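PDB 6CCG: methyl-CpG-binding domain protein 3 from Homo sapiens, which binds DNA carrying methylated CpG sites through its methyl-CpG-binding domain. Local coordinates for residues 37-48 and 61-69. Residues are numbered along the deposited sequence; the frame is centred on the assembly and turned at random.
Sequences YYSPSGKKFRSK and LSTFDFRTG. With nucleotides of chain D; nucleotides of chain C.
Behind the DNA-reading surface of this methyl-CpG-binding domain, an aromatic cluster of Tyr37, Phe64 and Phe66 joins strand 33-38 to residues 61-69, whose strand 64-65 pairs with strand 70-71. Tyr37 turns the edge carrying CD2 and CE2 to the face of Phe66, with CD2 3.3 Å from Phe66 CE2. The opposite face of Phe66 lies against the backbone of Ser47 and Lys48, and its CZ is 3.4 Å from Arg46 C. Phe64 points its own edge at the Tyr37 ring in an offset edge-to-face pair, planes at 64°. Beyond the rings, Tyr37 OH donates to Phe66 O at 2.5 Å, slightly tilted from the carbonyl plane. A phenylalanine in place of Tyr37 would probably leave this carbonyl without its hydroxyl donor. Lys48, extended with CG anti to the backbone N (chi1 -167°), carries NZ to two carbonyls: 2.7 Å from Leu61 O, nearly end-on, and 3.0 Å from Phe64 O, on a lone pair. Arg46 NH1 and NH2 grip O6 and N7 of DG7 of chain D; Ser47 OG hydrogen-bonds OP2 of 5CM6 of chain D, whose C6 lies over one guanidinium face, toward its rim. Phe66 thus packs behind the DNA-binding backbone and probably helps hold it in place.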
loop_
_atom_site.group_PDB
_atom_site.type_symbol
_atom_site.label_atom_id
_atom_site.label_comp_id
_atom_site.label_asym_id
_atom_site.label_seq_id
_atom_site.Cartn_x
_atom_site.Cartn_y
_atom_site.Cartn_z
ATOM N N TYR A 37 -0.875 -1.429 2.817
ATOM C CA TYR A 37 -2.271 -1.369 2.331
ATOM C C TYR A 37 -3.203 -2.152 3.266
ATOM O O TYR A 37 -2.793 -3.158 3.877
ATOM C CB TYR A 37 -2.386 -1.897 0.907
ATOM C CG TYR A 37 -1.643 -1.034 -0.054
ATOM C CD1 TYR A 37 -2.249 0.065 -0.647
ATOM C CD2 TYR A 37 -0.286 -1.253 -0.289
ATOM C CE1 TYR A 37 -1.528 0.908 -1.493
ATOM C CE2 TYR A 37 0.446 -0.426 -1.124
ATOM C CZ TYR A 37 -0.175 0.639 -1.732
ATOM O OH TYR A 37 0.545 1.413 -2.549
ATOM N N TYR A 38 -4.423 -1.669 3.412
ATOM C CA TYR A 38 -5.402 -2.316 4.271
ATOM C C TYR A 38 -6.584 -2.695 3.436
ATOM O O TYR A 38 -7.092 -1.865 2.660
ATOM C CB TYR A 38 -5.798 -1.418 5.428
ATOM C CG TYR A 38 -4.650 -1.161 6.387
ATOM C CD1 TYR A 38 -3.734 -0.150 6.143
ATOM C CD2 TYR A 38 -4.489 -1.941 7.546
ATOM C CE1 TYR A 38 -2.667 0.088 7.019
ATOM C CE2 TYR A 38 -3.438 -1.722 8.433
ATOM C CZ TYR A 38 -2.527 -0.706 8.178
ATOM O OH TYR A 38 -1.480 -0.485 9.065
ATOM N N SER A 39 -7.022 -3.952 3.549
ATOM C CA SER A 39 -8.271 -4.366 2.903
ATOM C C SER A 39 -9.490 -3.700 3.599
ATOM O O SER A 39 -9.348 -3.164 4.693
ATOM C CB SER A 39 -8.402 -5.902 2.943
ATOM O OG SER A 39 -8.567 -6.368 4.259
ATOM N N PRO A 40 -10.697 -3.768 2.975
ATOM C CA PRO A 40 -11.940 -3.323 3.650
ATOM C C PRO A 40 -12.162 -3.954 5.036
ATOM O O PRO A 40 -12.715 -3.294 5.919
ATOM C CB PRO A 40 -13.049 -3.776 2.684
ATOM C CG PRO A 40 -12.396 -3.768 1.348
ATOM C CD PRO A 40 -10.965 -4.223 1.608
ATOM N N SER A 41 -11.719 -5.213 5.220
ATOM C CA SER A 41 -11.826 -5.907 6.510
ATOM C C SER A 41 -10.624 -5.680 7.451
ATOM O O SER A 41 -10.533 -6.322 8.496
ATOM C CB SER A 41 -12.069 -7.417 6.286
ATOM O OG SER A 41 -11.025 -8.012 5.546
ATOM N N GLY A 42 -9.711 -4.765 7.088
ATOM C CA GLY A 42 -8.639 -4.341 7.981
ATOM C C GLY A 42 -7.377 -5.188 7.978
ATOM O O GLY A 42 -6.509 -4.951 8.808
ATOM N N LYS A 43 -7.248 -6.170 7.051
ATOM C CA LYS A 43 -5.993 -6.948 6.949
ATOM C C LYS A 43 -4.888 -6.057 6.418
ATOM O O LYS A 43 -5.087 -5.327 5.440
ATOM C CB LYS A 43 -6.099 -8.184 6.028
ATOM C CG LYS A 43 -4.763 -8.988 6.005
ATOM C CD LYS A 43 -4.771 -10.286 5.171
ATOM C CE LYS A 43 -3.345 -10.912 5.203
ATOM N N LYS A 44 -3.703 -6.190 7.005
ATOM C CA LYS A 44 -2.565 -5.345 6.682
ATOM C C LYS A 44 -1.636 -6.000 5.675
ATOM O O LYS A 44 -1.147 -7.076 5.927
ATOM C CB LYS A 44 -1.745 -5.050 7.975
ATOM C CG LYS A 44 -0.623 -4.032 7.787
ATOM C CD LYS A 44 -0.035 -3.629 9.134
ATOM C CE LYS A 44 1.137 -2.644 9.013
ATOM N NZ LYS A 44 1.579 -2.191 10.364
ATOM N N PHE A 45 -1.328 -5.307 4.583
ATOM C CA PHE A 45 -0.381 -5.805 3.553
ATOM C C PHE A 45 0.853 -4.964 3.476
ATOM O O PHE A 45 0.753 -3.730 3.483
ATOM C CB PHE A 45 -1.040 -5.773 2.193
ATOM C CG PHE A 45 -2.185 -6.661 2.089
ATOM C CD1 PHE A 45 -3.455 -6.249 2.519
ATOM C CD2 PHE A 45 -2.025 -7.953 1.600
ATOM C CE1 PHE A 45 -4.561 -7.122 2.420
ATOM C CE2 PHE A 45 -3.104 -8.801 1.511
ATOM C CZ PHE A 45 -4.379 -8.385 1.932
ATOM N N ARG A 46 2.005 -5.620 3.311
ATOM C CA ARG A 46 3.265 -4.942 3.262
ATOM C C ARG A 46 4.159 -5.252 2.043
ATOM O O ARG A 46 5.298 -4.781 1.981
ATOM C CB ARG A 46 3.999 -5.142 4.580
ATOM C CG ARG A 46 4.410 -6.535 4.892
ATOM C CD ARG A 46 5.163 -6.582 6.189
ATOM N NE ARG A 46 5.827 -7.892 6.334
ATOM C CZ ARG A 46 7.052 -8.094 6.811
ATOM N NH1 ARG A 46 7.825 -7.071 7.160
ATOM N NH2 ARG A 46 7.523 -9.348 6.910
ATOM N N SER A 47 3.628 -5.978 1.053
ATOM C CA SER A 47 4.349 -6.203 -0.209
ATOM C C SER A 47 3.370 -6.458 -1.386
ATOM O O SER A 47 2.252 -6.942 -1.198
ATOM C CB SER A 47 5.298 -7.384 -0.095
ATOM O OG SER A 47 4.596 -8.668 -0.283
ATOM N N LYS A 48 3.842 -6.180 -2.586
ATOM C CA LYS A 48 3.029 -6.398 -3.756
ATOM C C LYS A 48 2.709 -7.885 -3.968
ATOM O O LYS A 48 1.543 -8.218 -4.310
ATOM C CB LYS A 48 3.664 -5.793 -4.997
ATOM C CG LYS A 48 2.668 -5.752 -6.166
ATOM C CD LYS A 48 3.216 -5.066 -7.380
ATOM C CE LYS A 48 2.238 -5.140 -8.507
ATOM N NZ LYS A 48 2.899 -4.708 -9.746
ATOM N N LEU A 61 -3.030 -5.947 -11.568
ATOM C CA LEU A 61 -1.953 -5.294 -10.774
ATOM C C LEU A 61 -0.600 -5.244 -11.479
ATOM O O LEU A 61 0.395 -4.863 -10.853
ATOM C CB LEU A 61 -1.779 -5.976 -9.410
ATOM C CG LEU A 61 -2.906 -5.850 -8.407
ATOM C CD1 LEU A 61 -2.531 -6.597 -7.154
ATOM C CD2 LEU A 61 -3.230 -4.407 -8.069
ATOM N N SER A 62 -0.545 -5.567 -12.768
ATOM C CA SER A 62 0.751 -5.613 -13.473
ATOM C C SER A 62 1.481 -4.245 -13.480
ATOM O O SER A 62 2.705 -4.202 -13.347
ATOM C CB SER A 62 0.578 -6.139 -14.891
ATOM O OG SER A 62 -0.383 -5.385 -15.594
ATOM N N THR A 63 0.727 -3.147 -13.598
ATOM C CA THR A 63 1.307 -1.781 -13.604
ATOM C C THR A 63 1.057 -0.980 -12.309
ATOM O O THR A 63 1.247 0.235 -12.292
ATOM C CB THR A 63 0.758 -0.969 -14.786
ATOM O OG1 THR A 63 -0.661 -0.844 -14.661
ATOM C CG2 THR A 63 1.124 -1.624 -16.111
ATOM N N PHE A 64 0.616 -1.657 -11.243
ATOM C CA PHE A 64 0.403 -1.028 -9.956
ATOM C C PHE A 64 1.766 -0.890 -9.231
ATOM O O PHE A 64 2.455 -1.878 -8.993
ATOM C CB PHE A 64 -0.553 -1.838 -9.096
ATOM C CG PHE A 64 -0.787 -1.255 -7.729
ATOM C CD1 PHE A 64 -1.524 -0.069 -7.575
ATOM C CD2 PHE A 64 -0.274 -1.860 -6.609
ATOM C CE1 PHE A 64 -1.742 0.488 -6.307
ATOM C CE2 PHE A 64 -0.489 -1.315 -5.335
ATOM C CZ PHE A 64 -1.235 -0.140 -5.189
ATOM N N ASP A 65 2.117 0.345 -8.905
ATOM C CA ASP A 65 3.388 0.666 -8.220
ATOM C C ASP A 65 3.090 0.696 -6.743
ATOM O O ASP A 65 2.489 1.650 -6.232
ATOM C CB ASP A 65 3.929 2.002 -8.709
ATOM C CG ASP A 65 5.319 2.359 -8.075
ATOM O OD1 ASP A 65 5.453 2.365 -6.861
ATOM O OD2 ASP A 65 6.236 2.568 -8.806
ATOM N N PHE A 66 3.487 -0.366 -6.058
ATOM C CA PHE A 66 3.199 -0.540 -4.644
ATOM C C PHE A 66 3.710 0.670 -3.856
ATOM O O PHE A 66 3.016 1.194 -3.000
ATOM C CB PHE A 66 3.847 -1.830 -4.142
ATOM C CG PHE A 66 3.524 -2.178 -2.711
ATOM C CD1 PHE A 66 4.306 -1.676 -1.653
ATOM C CD2 PHE A 66 2.470 -3.018 -2.419
ATOM C CE1 PHE A 66 4.005 -2.017 -0.333
ATOM C CE2 PHE A 66 2.151 -3.354 -1.092
ATOM C CZ PHE A 66 2.927 -2.864 -0.046
ATOM N N ARG A 67 4.895 1.129 -4.196
ATOM C CA ARG A 67 5.550 2.198 -3.414
ATOM C C ARG A 67 4.741 3.503 -3.479
ATOM O O ARG A 67 4.532 4.139 -2.432
ATOM C CB ARG A 67 6.981 2.410 -3.894
ATOM C CG ARG A 67 7.809 3.381 -3.029
ATOM C CD ARG A 67 9.223 3.519 -3.576
ATOM N NE ARG A 67 9.251 4.108 -4.949
ATOM C CZ ARG A 67 9.067 5.413 -5.256
ATOM N NH1 ARG A 67 8.823 6.342 -4.302
ATOM N NH2 ARG A 67 9.109 5.804 -6.543
ATOM N N THR A 68 4.250 3.871 -4.687
ATOM C CA THR A 68 3.493 5.122 -4.869
ATOM C C THR A 68 1.973 4.989 -4.722
ATOM O O THR A 68 1.328 5.968 -4.544
ATOM C CB THR A 68 3.746 5.782 -6.270
ATOM O OG1 THR A 68 3.250 4.932 -7.304
ATOM C CG2 THR A 68 5.209 6.031 -6.501
ATOM N N GLY A 69 1.430 3.763 -4.798
ATOM C CA GLY A 69 -0.023 3.531 -4.724
ATOM C C GLY A 69 -0.815 3.832 -5.980
ATOM O O GLY A 69 -2.034 3.934 -5.920
ATOM N N1 5CM D 6 10.445 -8.704 4.209
ATOM C C2 5CM D 6 11.544 -8.052 4.833
ATOM N N3 5CM D 6 11.531 -6.736 5.140
ATOM C C4 5CM D 6 10.446 -5.995 4.810
ATOM C C5 5CM D 6 9.325 -6.640 4.143
ATOM C C5A 5CM D 6 8.087 -5.881 3.763
ATOM C C6 5CM D 6 9.389 -7.994 3.872
ATOM O O2 5CM D 6 12.522 -8.688 5.129
ATOM N N4 5CM D 6 10.408 -4.716 5.083
ATOM C "C1'" 5CM D 6 10.525 -10.181 3.936
ATOM C "C2'" 5CM D 6 9.298 -11.063 4.325
ATOM C "C3'" 5CM D 6 9.652 -12.350 3.626
ATOM C "C4'" 5CM D 6 10.430 -11.883 2.407
ATOM O "O4'" 5CM D 6 10.764 -10.465 2.582
ATOM O "O3'" 5CM D 6 10.603 -13.114 4.346
ATOM C "C5'" 5CM D 6 9.690 -12.065 1.102
ATOM O "O5'" 5CM D 6 8.428 -11.466 1.199
ATOM P P 5CM D 6 7.504 -11.324 -0.093
ATOM O OP1 5CM D 6 7.149 -12.726 -0.602
ATOM O OP2 5CM D 6 6.398 -10.389 0.251
ATOM P P DG D 7 10.203 -14.342 5.247
ATOM O OP1 DG D 7 10.197 -15.542 4.412
ATOM O OP2 DG D 7 9.037 -13.987 6.053
ATOM O "O5'" DG D 7 11.417 -14.416 6.275
ATOM C "C5'" DG D 7 12.782 -14.435 5.838
ATOM C "C4'" DG D 7 13.681 -14.041 6.986
ATOM O "O4'" DG D 7 13.632 -12.604 7.203
ATOM C "C3'" DG D 7 13.310 -14.678 8.324
ATOM O "O3'" DG D 7 14.532 -14.934 8.993
ATOM C "C2'" DG D 7 12.483 -13.606 9.009
ATOM C "C1'" DG D 7 13.104 -12.307 8.494
ATOM N N9 DG D 7 12.185 -11.184 8.338
ATOM C C8 DG D 7 11.020 -11.189 7.615
ATOM N N7 DG D 7 10.420 -10.033 7.601
ATOM C C5 DG D 7 11.264 -9.198 8.312
ATOM C C6 DG D 7 11.135 -7.826 8.628
ATOM O O6 DG D 7 10.225 -7.042 8.310
ATOM N N1 DG D 7 12.186 -7.382 9.416
ATOM C C2 DG D 7 13.253 -8.151 9.816
ATOM N N2 DG D 7 14.188 -7.531 10.546
ATOM N N3 DG D 7 13.385 -9.439 9.527
ATOM C C4 DG D 7 12.359 -9.893 8.779
ATOM P P DA C 4 1.359 -4.107 13.712
ATOM O OP1 DA C 4 0.006 -4.069 14.310
ATOM O OP2 DA C 4 1.524 -4.265 12.239
ATOM O "O5'" DA C 4 2.152 -2.798 14.189
ATOM C "C5'" DA C 4 2.182 -2.425 15.591
ATOM C "C4'" DA C 4 3.517 -1.804 15.954
ATOM O "O4'" DA C 4 4.555 -2.814 16.001
ATOM C "C3'" DA C 4 4.025 -0.735 14.989
ATOM O "O3'" DA C 4 4.637 0.317 15.746
ATOM C "C2'" DA C 4 4.960 -1.505 14.061
ATOM C "C1'" DA C 4 5.499 -2.634 14.933
ATOM N N9 DA C 4 5.660 -3.932 14.280
ATOM C C8 DA C 4 4.917 -4.474 13.254
ATOM N N7 DA C 4 5.259 -5.702 12.948
ATOM C C5 DA C 4 6.273 -6.000 13.846
ATOM C C6 DA C 4 7.042 -7.158 14.052
ATOM N N6 DA C 4 6.912 -8.272 13.326
ATOM N N1 DA C 4 7.980 -7.125 15.025
ATOM C C2 DA C 4 8.105 -6.007 15.757
ATOM N N3 DA C 4 7.431 -4.862 15.668
ATOM C C4 DA C 4 6.514 -4.927 14.688
#